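Local coordinates for glycosyl hydrolases family 2, sugar binding domain protein (Bacteroides uniformis str. 3978 T3 ii, PDB 6D1P), which acts as a gut bacterial beta-glucuronidase, probably hydrolysing the O-glycosidic bond that links glucuronic acid to its partner, at residues L243-F246 against E252-S255; C286-I291 against L297-H302; H522-K527 against E639-L644; S668-F671 against L676-N679. All blocks are in the same frame, centred on the assembly; numbering follows the deposited sequence.

Interaction 1. Residues L243-F246 against E252-S255; sequences LRVF and EVNS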
loop_
_atom_site.group_PDB
_atom_site.type_symbol
_atom_site.label_atom_id
_atom_site.label_comp_id
_atom_site.label_asym_id
_atom_site.label_seq_id
_atom_site.Cartn_x
_atom_site.Cartn_y
_atom_site.Cartn_z
ATOM N N LEU A 243 27.958 -45.336 -0.655
ATOM C CA LEU A 243 27.595 -44.701 -1.922
ATOM C C LEU A 243 27.063 -45.785 -2.854
ATOM O O LEU A 243 27.822 -46.682 -3.238
ATOM C CB LEU A 243 28.810 -44.018 -2.529
ATOM C CG LEU A 243 28.559 -42.920 -3.552
ATOM C CD1 LEU A 243 28.108 -41.684 -2.814
ATOM C CD2 LEU A 243 29.808 -42.648 -4.340
ATOM N N ARG A 244 25.782 -45.705 -3.228
ATOM C CA ARG A 244 25.173 -46.697 -4.110
ATOM C C ARG A 244 24.473 -46.021 -5.281
ATOM O O ARG A 244 23.839 -44.976 -5.117
ATOM C CB ARG A 244 24.171 -47.568 -3.355
ATOM C CG ARG A 244 24.770 -48.381 -2.228
ATOM C CD ARG A 244 23.711 -49.269 -1.577
ATOM N NE ARG A 244 23.609 -49.009 -0.141
ATOM C CZ ARG A 244 24.373 -49.591 0.781
ATOM N NH1 ARG A 244 25.292 -50.476 0.409
ATOM N NH2 ARG A 244 24.220 -49.291 2.069
ATOM N N VAL A 245 24.573 -46.631 -6.459
ATOM C CA VAL A 245 23.962 -46.113 -7.678
ATOM C C VAL A 245 22.930 -47.114 -8.173
ATOM O O VAL A 245 23.277 -48.256 -8.494
ATOM C CB VAL A 245 25.002 -45.838 -8.772
ATOM C CG1 VAL A 245 24.302 -45.508 -10.068
ATOM C CG2 VAL A 245 25.897 -44.693 -8.360
ATOM N N PHE A 246 21.674 -46.676 -8.273
ATOM C CA PHE A 246 20.564 -47.530 -8.676
ATOM C C PHE A 246 20.095 -47.197 -10.085
ATOM O O PHE A 246 20.050 -46.029 -10.473
ATOM C CB PHE A 246 19.393 -47.392 -7.709
ATOM C CG PHE A 246 19.733 -47.759 -6.299
ATOM C CD1 PHE A 246 19.602 -49.070 -5.860
ATOM C CD2 PHE A 246 20.188 -46.795 -5.407
ATOM C CE1 PHE A 246 19.916 -49.410 -4.556
ATOM C CE2 PHE A 246 20.507 -47.129 -4.107
ATOM C CZ PHE A 246 20.368 -48.438 -3.676
ATOM N N GLU A 252 20.507 -52.088 -8.164
ATOM C CA GLU A 252 21.836 -51.570 -7.886
ATOM C C GLU A 252 22.784 -51.863 -9.048
ATOM O O GLU A 252 23.013 -53.026 -9.397
ATOM C CB GLU A 252 22.347 -52.190 -6.590
ATOM C CG GLU A 252 23.805 -51.939 -6.302
ATOM C CD GLU A 252 24.140 -52.254 -4.864
ATOM O OE1 GLU A 252 23.237 -52.077 -4.012
ATOM O OE2 GLU A 252 25.286 -52.686 -4.590
ATOM N N VAL A 253 23.314 -50.803 -9.668
ATOM C CA VAL A 253 24.267 -50.973 -10.763
ATOM C C VAL A 253 25.701 -51.025 -10.260
ATOM O O VAL A 253 26.581 -51.534 -10.972
ATOM C CB VAL A 253 24.169 -49.852 -11.817
ATOM C CG1 VAL A 253 22.731 -49.444 -12.049
ATOM C CG2 VAL A 253 25.006 -48.649 -11.406
ATOM N N ASN A 254 25.960 -50.519 -9.057
ATOM C CA ASN A 254 27.317 -50.350 -8.577
ATOM C C ASN A 254 27.260 -49.846 -7.148
ATOM O O ASN A 254 26.279 -49.212 -6.755
ATOM C CB ASN A 254 28.083 -49.382 -9.473
ATOM C CG ASN A 254 29.567 -49.687 -9.529
ATOM O OD1 ASN A 254 30.301 -49.405 -8.576
ATOM N ND2 ASN A 254 30.023 -50.250 -10.654
ATOM N N SER A 255 28.288 -50.135 -6.358
ATOM C CA SER A 255 28.286 -49.779 -4.948
ATOM C C SER A 255 29.719 -49.547 -4.493
ATOM O O SER A 255 30.664 -50.146 -5.023
ATOM C CB SER A 255 27.613 -50.859 -4.085
ATOM O OG SER A 255 27.657 -50.529 -2.701
#
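The ring of F246 approaches E252 obliquely, its CD1 lying 3.9 Å from E252 N, while the guanidinium of R244 leans at a slant toward S255 OG on the same side of the sheet. Between these two pairs the hairpin of strands 240-246 and 252-259 carries a classic beta bulge: V253 and N254 both sit opposite V245, and the register slips by one residue. V245 N donates to N254 O at 3.1 Å, an almost straight bond of 175°. V253 N returns the bond to V245 O at 2.8 Å, so the extra residue is accommodated without losing the backbone pairing. R244 and S255 form the non-hydrogen-bonded pair before the bulge, and R244 CG packs 3.6 Å from S255 OG. The carboxylate of E252 is tilted only 27° from the guanidinium plane, yet the charged groups stay apart: R244 NE is 5.0 Å from E252 OE1. A weak, long ion pair takes R244 NH2 toward E289 instead. This is an outer hairpin of a four-stranded antiparallel sheet, consistent with the immunoglobulin-like sandwich domain of family 2 glycoside hydrolases; strand 284-292 pairs with strand 240-246 along its other edge, where L243 rests on A288 and F246 on T285 and V287. V245 holds CG1 anti to its N (chi1 171°), which sets that methyl 3.5 Å from V253 CG2.

Interaction 2. Residues C286-I291 against L297-H302; sequences CVAELI and LRTTQH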
loop_
_atom_site.group_PDB
_atom_site.type_symbol
_atom_site.label_atom_id
_atom_site.label_comp_id
_atom_site.label_asym_id
_atom_site.label_seq_id
_atom_site.Cartn_x
_atom_site.Cartn_y
_atom_site.Cartn_z
ATOM N N CYS A 286 21.488 -41.867 -7.288
ATOM C CA CYS A 286 22.666 -42.023 -6.454
ATOM C C CYS A 286 22.274 -41.746 -5.012
ATOM O O CYS A 286 21.699 -40.695 -4.712
ATOM C CB CYS A 286 23.779 -41.080 -6.908
ATOM S SG CYS A 286 25.198 -41.011 -5.801
ATOM N N VAL A 287 22.562 -42.693 -4.123
ATOM C CA VAL A 287 22.230 -42.566 -2.708
ATOM C C VAL A 287 23.532 -42.535 -1.924
ATOM O O VAL A 287 24.323 -43.488 -1.975
ATOM C CB VAL A 287 21.328 -43.711 -2.215
ATOM C CG1 VAL A 287 20.972 -43.499 -0.761
ATOM C CG2 VAL A 287 20.069 -43.824 -3.058
ATOM N N ALA A 288 23.758 -41.437 -1.216
ATOM C CA ALA A 288 24.853 -41.325 -0.273
ATOM C C ALA A 288 24.307 -41.504 1.133
ATOM O O ALA A 288 23.167 -41.139 1.431
ATOM C CB ALA A 288 25.565 -39.974 -0.386
ATOM N N GLU A 289 25.137 -42.056 2.003
ATOM C CA GLU A 289 24.646 -42.496 3.294
ATOM C C GLU A 289 25.769 -42.396 4.306
ATOM O O GLU A 289 26.862 -42.922 4.082
ATOM C CB GLU A 289 24.128 -43.930 3.195
ATOM C CG GLU A 289 22.888 -44.176 3.994
ATOM C CD GLU A 289 22.587 -45.643 4.113
ATOM O OE1 GLU A 289 22.402 -46.296 3.062
ATOM O OE2 GLU A 289 22.562 -46.143 5.259
ATOM N N LEU A 290 25.499 -41.728 5.411
ATOM C CA LEU A 290 26.487 -41.546 6.456
ATOM C C LEU A 290 25.826 -41.825 7.793
ATOM O O LEU A 290 24.669 -41.450 8.010
ATOM C CB LEU A 290 27.068 -40.129 6.426
ATOM C CG LEU A 290 28.062 -39.816 7.541
ATOM C CD1 LEU A 290 29.320 -40.662 7.356
ATOM C CD2 LEU A 290 28.397 -38.337 7.570
ATOM N N ILE A 291 26.560 -42.482 8.688
ATOM C CA ILE A 291 26.040 -42.902 9.980
ATOM C C ILE A 291 26.900 -42.308 11.084
ATOM O O ILE A 291 28.131 -42.292 10.982
ATOM C CB ILE A 291 25.997 -44.439 10.094
ATOM C CG1 ILE A 291 25.214 -45.027 8.923
ATOM C CG2 ILE A 291 25.374 -44.859 11.423
ATOM C CD1 ILE A 291 25.532 -46.468 8.635
ATOM N N LEU A 297 22.201 -40.419 8.102
ATOM C CA LEU A 297 22.018 -39.324 7.159
ATOM C C LEU A 297 22.037 -39.891 5.747
ATOM O O LEU A 297 23.016 -40.522 5.333
ATOM C CB LEU A 297 23.107 -38.270 7.333
ATOM C CG LEU A 297 23.048 -37.073 6.375
ATOM C CD1 LEU A 297 21.843 -36.185 6.672
ATOM C CD2 LEU A 297 24.337 -36.270 6.431
ATOM N N ARG A 298 20.948 -39.694 5.018
ATOM C CA ARG A 298 20.848 -40.146 3.642
ATOM C C ARG A 298 20.510 -38.969 2.745
ATOM O O ARG A 298 19.773 -38.058 3.139
ATOM C CB ARG A 298 19.775 -41.222 3.474
ATOM C CG ARG A 298 19.676 -41.776 2.058
ATOM C CD ARG A 298 18.513 -42.740 1.903
ATOM N NE ARG A 298 18.070 -43.237 3.200
ATOM C CZ ARG A 298 18.606 -44.280 3.826
ATOM N NH1 ARG A 298 19.619 -44.942 3.269
ATOM N NH2 ARG A 298 18.134 -44.648 5.011
ATOM N N THR A 299 21.053 -38.998 1.535
ATOM C CA THR A 299 20.616 -38.089 0.491
ATOM C C THR A 299 20.530 -38.856 -0.815
ATOM O O THR A 299 21.441 -39.613 -1.165
ATOM C CB THR A 299 21.549 -36.879 0.350
ATOM O OG1 THR A 299 21.101 -36.058 -0.734
ATOM C CG2 THR A 299 22.978 -37.326 0.083
ATOM N N THR A 300 19.428 -38.662 -1.520
ATOM C CA THR A 300 19.159 -39.331 -2.781
ATOM C C THR A 300 19.198 -38.305 -3.904
ATOM O O THR A 300 18.606 -37.226 -3.786
ATOM C CB THR A 300 17.801 -40.020 -2.732
ATOM O OG1 THR A 300 17.763 -40.893 -1.598
ATOM C CG2 THR A 300 17.555 -40.799 -3.993
ATOM N N GLN A 301 19.886 -38.644 -4.987
ATOM C CA GLN A 301 20.079 -37.737 -6.109
ATOM C C GLN A 301 19.738 -38.448 -7.407
ATOM O O GLN A 301 20.184 -39.578 -7.629
ATOM C CB GLN A 301 21.526 -37.246 -6.161
ATOM C CG GLN A 301 21.991 -36.583 -4.902
ATOM C CD GLN A 301 21.577 -35.141 -4.859
ATOM O OE1 GLN A 301 21.571 -34.458 -5.891
ATOM N NE2 GLN A 301 21.210 -34.663 -3.668
ATOM N N HIS A 302 18.974 -37.787 -8.271
ATOM C CA HIS A 302 18.774 -38.297 -9.615
ATOM C C HIS A 302 19.788 -37.692 -10.577
ATOM O O HIS A 302 20.360 -36.628 -10.334
ATOM C CB HIS A 302 17.363 -38.007 -10.111
ATOM C CG HIS A 302 16.295 -38.607 -9.257
ATOM N ND1 HIS A 302 15.936 -38.080 -8.032
ATOM C CD2 HIS A 302 15.512 -39.696 -9.446
ATOM C CE1 HIS A 302 14.972 -38.817 -7.507
ATOM N NE2 HIS A 302 14.697 -39.804 -8.344
#
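C286 N donates to Q301 O at 2.7 Å, opening a regular antiparallel ladder that joins the hairpin strands 284-292 and 295-303. Q301 N answers to C286 O, and the same two-way exchange recurs at A288 with T299 and at L290 with L297, giving six backbone bonds. In the last pair L297 N meets L290 O with a noticeably bent angle at the hydrogen, 136°. Over one side of the sheet, E289 and R298 run side by side from a non-hydrogen-bonded pair and close a salt bridge, E289 OE1 to R298 NH1 at 3.1 Å. The carboxylate comes to the edge of the guanidinium, with the two planes turned 61° apart. R298 folds over at chi3 (-19°), and its aliphatic part is packed on V287, R298 CG to V287 CG1 at 3.5 Å. T300 OG1 is hydrogen-bonded to D26. On the opposite side, C286, A288, L297 and T299 are buried against strand 203-213, where I207 and I209 lie, consistent with the beta-sandwich domain of family 2 glycoside hydrolases. There A288 CB touches T299 CG2 at 3.7 Å, and T299 OG1 lies in the amide plane of Q301 and accepts from Q301 NE2 at 3.3 Å.

Interaction 3. Residues H522-K527 against E639-L644; sequences HMEVNK and EPKEIL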
loop_
_atom_site.group_PDB
_atom_site.type_symbol
_atom_site.label_atom_id
_atom_site.label_comp_id
_atom_site.label_asym_id
_atom_site.label_seq_id
_atom_site.Cartn_x
_atom_site.Cartn_y
_atom_site.Cartn_z
ATOM N N HIS A 522 -12.205 -13.350 -31.329
ATOM C CA HIS A 522 -11.983 -13.971 -32.635
ATOM C C HIS A 522 -12.322 -12.971 -33.738
ATOM O O HIS A 522 -12.746 -11.839 -33.478
ATOM C CB HIS A 522 -12.800 -15.262 -32.788
ATOM C CG HIS A 522 -12.669 -16.182 -31.622
ATOM N ND1 HIS A 522 -11.657 -17.112 -31.520
ATOM C CD2 HIS A 522 -13.384 -16.272 -30.473
ATOM C CE1 HIS A 522 -11.773 -17.757 -30.371
ATOM N NE2 HIS A 522 -12.816 -17.271 -29.720
ATOM N N MET A 523 -12.143 -13.404 -34.985
ATOM C CA MET A 523 -12.349 -12.522 -36.128
ATOM C C MET A 523 -12.535 -13.357 -37.392
ATOM O O MET A 523 -11.730 -14.256 -37.666
ATOM C CB MET A 523 -11.163 -11.559 -36.270
ATOM C CG MET A 523 -11.177 -10.714 -37.527
ATOM S SD MET A 523 -12.699 -9.787 -37.750
ATOM C CE MET A 523 -12.837 -8.905 -36.192
ATOM N N GLU A 524 -13.602 -13.070 -38.148
ATOM C CA GLU A 524 -13.849 -13.772 -39.405
ATOM C C GLU A 524 -12.787 -13.406 -40.434
ATOM O O GLU A 524 -12.376 -12.243 -40.534
ATOM C CB GLU A 524 -15.231 -13.422 -39.964
ATOM C CG GLU A 524 -16.423 -13.943 -39.164
ATOM C CD GLU A 524 -16.633 -15.446 -39.292
ATOM O OE1 GLU A 524 -15.970 -16.102 -40.136
ATOM O OE2 GLU A 524 -17.463 -15.979 -38.524
ATOM N N VAL A 525 -12.347 -14.408 -41.205
ATOM C CA VAL A 525 -11.419 -14.162 -42.303
ATOM C C VAL A 525 -12.132 -13.385 -43.404
ATOM O O VAL A 525 -13.338 -13.547 -43.630
ATOM C CB VAL A 525 -10.833 -15.481 -42.841
ATOM C CG1 VAL A 525 -11.933 -16.386 -43.383
ATOM C CG2 VAL A 525 -9.795 -15.198 -43.919
ATOM N N ASN A 526 -11.378 -12.527 -44.093
ATOM C CA ASN A 526 -11.918 -11.619 -45.102
ATOM C C ASN A 526 -10.861 -11.416 -46.185
ATOM O O ASN A 526 -9.744 -10.991 -45.878
ATOM C CB ASN A 526 -12.306 -10.292 -44.449
ATOM C CG ASN A 526 -12.947 -9.333 -45.417
ATOM O OD1 ASN A 526 -13.313 -9.714 -46.531
ATOM N ND2 ASN A 526 -13.095 -8.078 -44.998
ATOM N N LYS A 527 -11.195 -11.717 -47.446
ATOM C CA LYS A 527 -10.177 -11.815 -48.497
ATOM C C LYS A 527 -9.971 -10.522 -49.279
ATOM O O LYS A 527 -9.022 -10.442 -50.066
ATOM C CB LYS A 527 -10.514 -12.951 -49.482
ATOM C CG LYS A 527 -10.543 -14.370 -48.874
ATOM C CD LYS A 527 -9.158 -15.032 -48.846
ATOM C CE LYS A 527 -9.025 -16.024 -47.675
ATOM N NZ LYS A 527 -7.624 -16.516 -47.420
ATOM N N GLU A 639 -23.583 -17.269 -47.239
ATOM C CA GLU A 639 -22.167 -17.225 -47.587
ATOM C C GLU A 639 -21.425 -18.396 -46.950
ATOM O O GLU A 639 -21.612 -18.664 -45.757
ATOM C CB GLU A 639 -21.550 -15.910 -47.118
ATOM C CG GLU A 639 -20.062 -16.030 -46.856
ATOM C CD GLU A 639 -19.408 -14.722 -46.472
ATOM O OE1 GLU A 639 -20.007 -13.923 -45.720
ATOM O OE2 GLU A 639 -18.270 -14.492 -46.926
ATOM N N PRO A 640 -20.584 -19.116 -47.697
ATOM C CA PRO A 640 -19.854 -20.241 -47.096
ATOM C C PRO A 640 -18.797 -19.744 -46.119
ATOM O O PRO A 640 -18.077 -18.779 -46.389
ATOM C CB PRO A 640 -19.222 -20.943 -48.302
ATOM C CG PRO A 640 -19.046 -19.843 -49.300
ATOM C CD PRO A 640 -20.217 -18.910 -49.112
ATOM N N LYS A 641 -18.713 -20.418 -44.973
ATOM C CA LYS A 641 -17.887 -19.978 -43.858
ATOM C C LYS A 641 -16.825 -21.017 -43.553
ATOM O O LYS A 641 -17.106 -22.220 -43.551
ATOM C CB LYS A 641 -18.727 -19.712 -42.595
ATOM C CG LYS A 641 -19.397 -18.360 -42.612
ATOM C CD LYS A 641 -18.353 -17.253 -42.807
ATOM C CE LYS A 641 -19.025 -15.897 -42.936
ATOM N NZ LYS A 641 -18.101 -14.774 -43.240
ATOM N N GLU A 642 -15.617 -20.533 -43.271
ATOM C CA GLU A 642 -14.473 -21.393 -43.023
ATOM C C GLU A 642 -14.505 -21.976 -41.615
ATOM O O GLU A 642 -14.863 -21.293 -40.645
ATOM C CB GLU A 642 -13.185 -20.600 -43.237
ATOM C CG GLU A 642 -11.904 -21.301 -42.843
ATOM C CD GLU A 642 -10.838 -20.298 -42.428
ATOM O OE1 GLU A 642 -10.959 -19.722 -41.306
ATOM O OE2 GLU A 642 -9.911 -20.058 -43.237
ATOM N N ILE A 643 -14.133 -23.255 -41.516
ATOM C CA ILE A 643 -13.970 -23.975 -40.258
ATOM C C ILE A 643 -12.607 -24.652 -40.300
ATOM O O ILE A 643 -12.311 -25.396 -41.240
ATOM C CB ILE A 643 -15.086 -25.022 -40.036
ATOM C CG1 ILE A 643 -16.431 -24.367 -39.777
ATOM C CG2 ILE A 643 -14.762 -25.961 -38.880
ATOM C CD1 ILE A 643 -17.221 -24.078 -41.027
ATOM N N LEU A 644 -11.775 -24.389 -39.298
ATOM C CA LEU A 644 -10.464 -25.020 -39.198
ATOM C C LEU A 644 -10.478 -26.053 -38.082
ATOM O O LEU A 644 -11.137 -25.876 -37.059
ATOM C CB LEU A 644 -9.361 -23.990 -38.921
ATOM C CG LEU A 644 -9.379 -22.697 -39.737
ATOM C CD1 LEU A 644 -8.429 -21.620 -39.130
ATOM C CD2 LEU A 644 -9.063 -22.963 -41.201
HETATM O O HOH W 1 -15.022 -15.561 -43.002
#
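A salt-bridge network of E524, K641 and E639 joins a loop of the TIM-barrel domain to strand 641-647 of the beta domain that follows it. K641 bends at chi2 (-56°) and then runs out straight, crossing E524 at about a right angle. Its CD passes 3.8 Å from E524 OE1, whereas the ion pair itself is long, with NZ 4.0 Å from that oxygen. A water bridges this gap: it accepts from K641 NZ and donates to E524 OE1 at 3.1 Å. Its other hydrogen goes to V525 O at 2.7 Å, so one water ties the charged pair to the loop backbone. On its far side K641 NZ makes a weak bond to E639 OE1 at 3.2 Å, and the lysine is thus shared by two acids. E524 is also held from strand 632-634, its OE2 forming a salt bridge with R633. Alongside, V525 turns CG1 toward the carboxylate of E642, 4.0 Å from E642 OE1. That acid's main charged partner is R555 of helix 550-564. The long ion pair, bridged by water and with its lysine shared with E639, is a water-mediated salt-bridge network, here across what is probably a domain interface.

Interaction 4. Residues S668-F671 against L676-N679; sequences SQDF and LRWN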
loop_
_atom_site.group_PDB
_atom_site.type_symbol
_atom_site.label_atom_id
_atom_site.label_comp_id
_atom_site.label_asym_id
_atom_site.label_seq_id
_atom_site.Cartn_x
_atom_site.Cartn_y
_atom_site.Cartn_z
ATOM N N SER A 668 0.607 -31.085 -43.059
ATOM C CA SER A 668 1.172 -29.904 -42.401
ATOM C C SER A 668 1.384 -28.746 -43.368
ATOM O O SER A 668 1.091 -27.590 -43.031
ATOM C CB SER A 668 2.496 -30.260 -41.727
ATOM O OG SER A 668 2.332 -31.017 -40.535
ATOM N N GLN A 669 1.901 -29.034 -44.575
ATOM C CA GLN A 669 2.251 -27.993 -45.542
ATOM C C GLN A 669 1.046 -27.338 -46.201
ATOM O O GLN A 669 1.213 -26.318 -46.877
ATOM C CB GLN A 669 3.163 -28.567 -46.629
ATOM C CG GLN A 669 4.515 -29.007 -46.114
ATOM C CD GLN A 669 5.160 -27.940 -45.231
ATOM O OE1 GLN A 669 5.270 -26.771 -45.625
ATOM N NE2 GLN A 669 5.573 -28.337 -44.022
ATOM N N ASP A 670 -0.155 -27.889 -46.036
ATOM C CA ASP A 670 -1.362 -27.359 -46.680
ATOM C C ASP A 670 -2.015 -26.345 -45.728
ATOM O O ASP A 670 -3.027 -26.605 -45.073
ATOM C CB ASP A 670 -2.300 -28.510 -47.044
ATOM C CG ASP A 670 -3.333 -28.131 -48.094
ATOM O OD1 ASP A 670 -3.620 -26.929 -48.266
ATOM O OD2 ASP A 670 -3.850 -29.050 -48.776
ATOM N N PHE A 671 -1.406 -25.154 -45.657
ATOM C CA PHE A 671 -1.765 -24.134 -44.684
ATOM C C PHE A 671 -3.067 -23.440 -45.085
ATOM O O PHE A 671 -3.245 -23.091 -46.251
ATOM C CB PHE A 671 -0.641 -23.108 -44.569
ATOM C CG PHE A 671 -0.990 -21.901 -43.753
ATOM C CD1 PHE A 671 -0.768 -21.888 -42.378
ATOM C CD2 PHE A 671 -1.499 -20.758 -44.359
ATOM C CE1 PHE A 671 -1.073 -20.753 -41.611
ATOM C CE2 PHE A 671 -1.800 -19.623 -43.603
ATOM C CZ PHE A 671 -1.591 -19.621 -42.225
ATOM N N LEU A 676 -6.863 -29.691 -42.845
ATOM C CA LEU A 676 -8.135 -29.996 -42.185
ATOM C C LEU A 676 -8.959 -28.712 -42.050
ATOM O O LEU A 676 -9.112 -28.124 -40.977
ATOM C CB LEU A 676 -7.886 -30.662 -40.839
ATOM C CG LEU A 676 -6.813 -31.750 -40.931
ATOM C CD1 LEU A 676 -6.483 -32.395 -39.580
ATOM C CD2 LEU A 676 -7.189 -32.833 -41.989
ATOM N N ARG A 677 -9.502 -28.272 -43.180
ATOM C CA ARG A 677 -10.335 -27.083 -43.223
ATOM C C ARG A 677 -11.422 -27.290 -44.262
ATOM O O ARG A 677 -11.193 -27.939 -45.288
ATOM C CB ARG A 677 -9.524 -25.824 -43.557
ATOM C CG ARG A 677 -8.762 -25.896 -44.894
ATOM C CD ARG A 677 -8.047 -24.584 -45.199
ATOM N NE ARG A 677 -7.489 -24.589 -46.542
ATOM C CZ ARG A 677 -6.309 -25.127 -46.858
ATOM N NH1 ARG A 677 -5.558 -25.704 -45.923
ATOM N NH2 ARG A 677 -5.879 -25.101 -48.116
ATOM N N TRP A 678 -12.605 -26.755 -43.968
ATOM C CA TRP A 678 -13.790 -26.799 -44.816
ATOM C C TRP A 678 -14.419 -25.416 -44.890
ATOM O O TRP A 678 -14.376 -24.642 -43.929
ATOM C CB TRP A 678 -14.855 -27.765 -44.275
ATOM C CG TRP A 678 -14.439 -29.184 -44.257
ATOM C CD1 TRP A 678 -14.839 -30.161 -45.122
ATOM C CD2 TRP A 678 -13.539 -29.808 -43.332
ATOM N NE1 TRP A 678 -14.249 -31.359 -44.790
ATOM C CE2 TRP A 678 -13.441 -31.169 -43.700
ATOM C CE3 TRP A 678 -12.805 -29.351 -42.236
ATOM C CZ2 TRP A 678 -12.652 -32.073 -43.004
ATOM C CZ3 TRP A 678 -11.999 -30.255 -41.554
ATOM C CH2 TRP A 678 -11.937 -31.598 -41.936
ATOM N N ASN A 679 -15.001 -25.101 -46.035
ATOM C CA ASN A 679 -15.928 -23.986 -46.139
ATOM C C ASN A 679 -17.338 -24.552 -46.144
ATOM O O ASN A 679 -17.586 -25.615 -46.714
ATOM C CB ASN A 679 -15.669 -23.149 -47.387
ATOM C CG ASN A 679 -14.399 -22.330 -47.273
ATOM O OD1 ASN A 679 -13.523 -22.639 -46.461
ATOM N ND2 ASN A 679 -14.291 -21.285 -48.079
#
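R677 sends CG between its backbone N and carbonyl carbon (chi1 58°), then stays extended as far as NE, which carries the guanidinium across to D670. That aspartate in turn has CG roughly opposite its own N (chi1 -161°), which brings the carboxylate to the arginine, beside the main-chain carbonyl of the same residue. The grip is end-on. R677 NH2 donates to D670 OD1 at 2.9 Å, making the salt bridge, and R677 NH1 donates to D670 O at 2.8 Å. R677 NH1 also lies 3.3 Å from D670 OD1 in a bond more bent than that of NH2, reaching that oxygen from the same face of the carboxylate as NH2. The carboxylate and guanidinium planes stand 74° apart, while D670 O lies at the guanidinium edge. D670 is the centre of an inverse gamma turn in the loop before strand 677-680, and the arginine fastens this turn to the start of that strand, an outer one of a three-stranded antiparallel sheet. F671 places its ring edge-to-face with W559 of helix 550-564, tying the loop to that helix. The carbonyl oxygen of F671 hangs 3.3 Å above one face of the guanidinium, offset toward its rim, and R677 NH1 donates further to P672 O.

The four contacts come in series along the chain and form two clusters. Interactions 1 and 2 have centres 11 Å apart and share one four-stranded sheet, in which strands 240-246 and 284-292 are neighbours; R244 O and V287 N probably hydrogen-bond between them. Interactions 3 and 4, centres 13 Å apart, meet in the sheet containing strands 641-647 and 677-680, through a probable bond from I643 N to W678 O. The clusters are distant: interaction 1 lies about 61 Å from interaction 3, centre to centre, on the other side of the chain's centre. Thus one cluster builds a beta domain preceding the TIM barrel, while the other joins the barrel region to the beta domain following it.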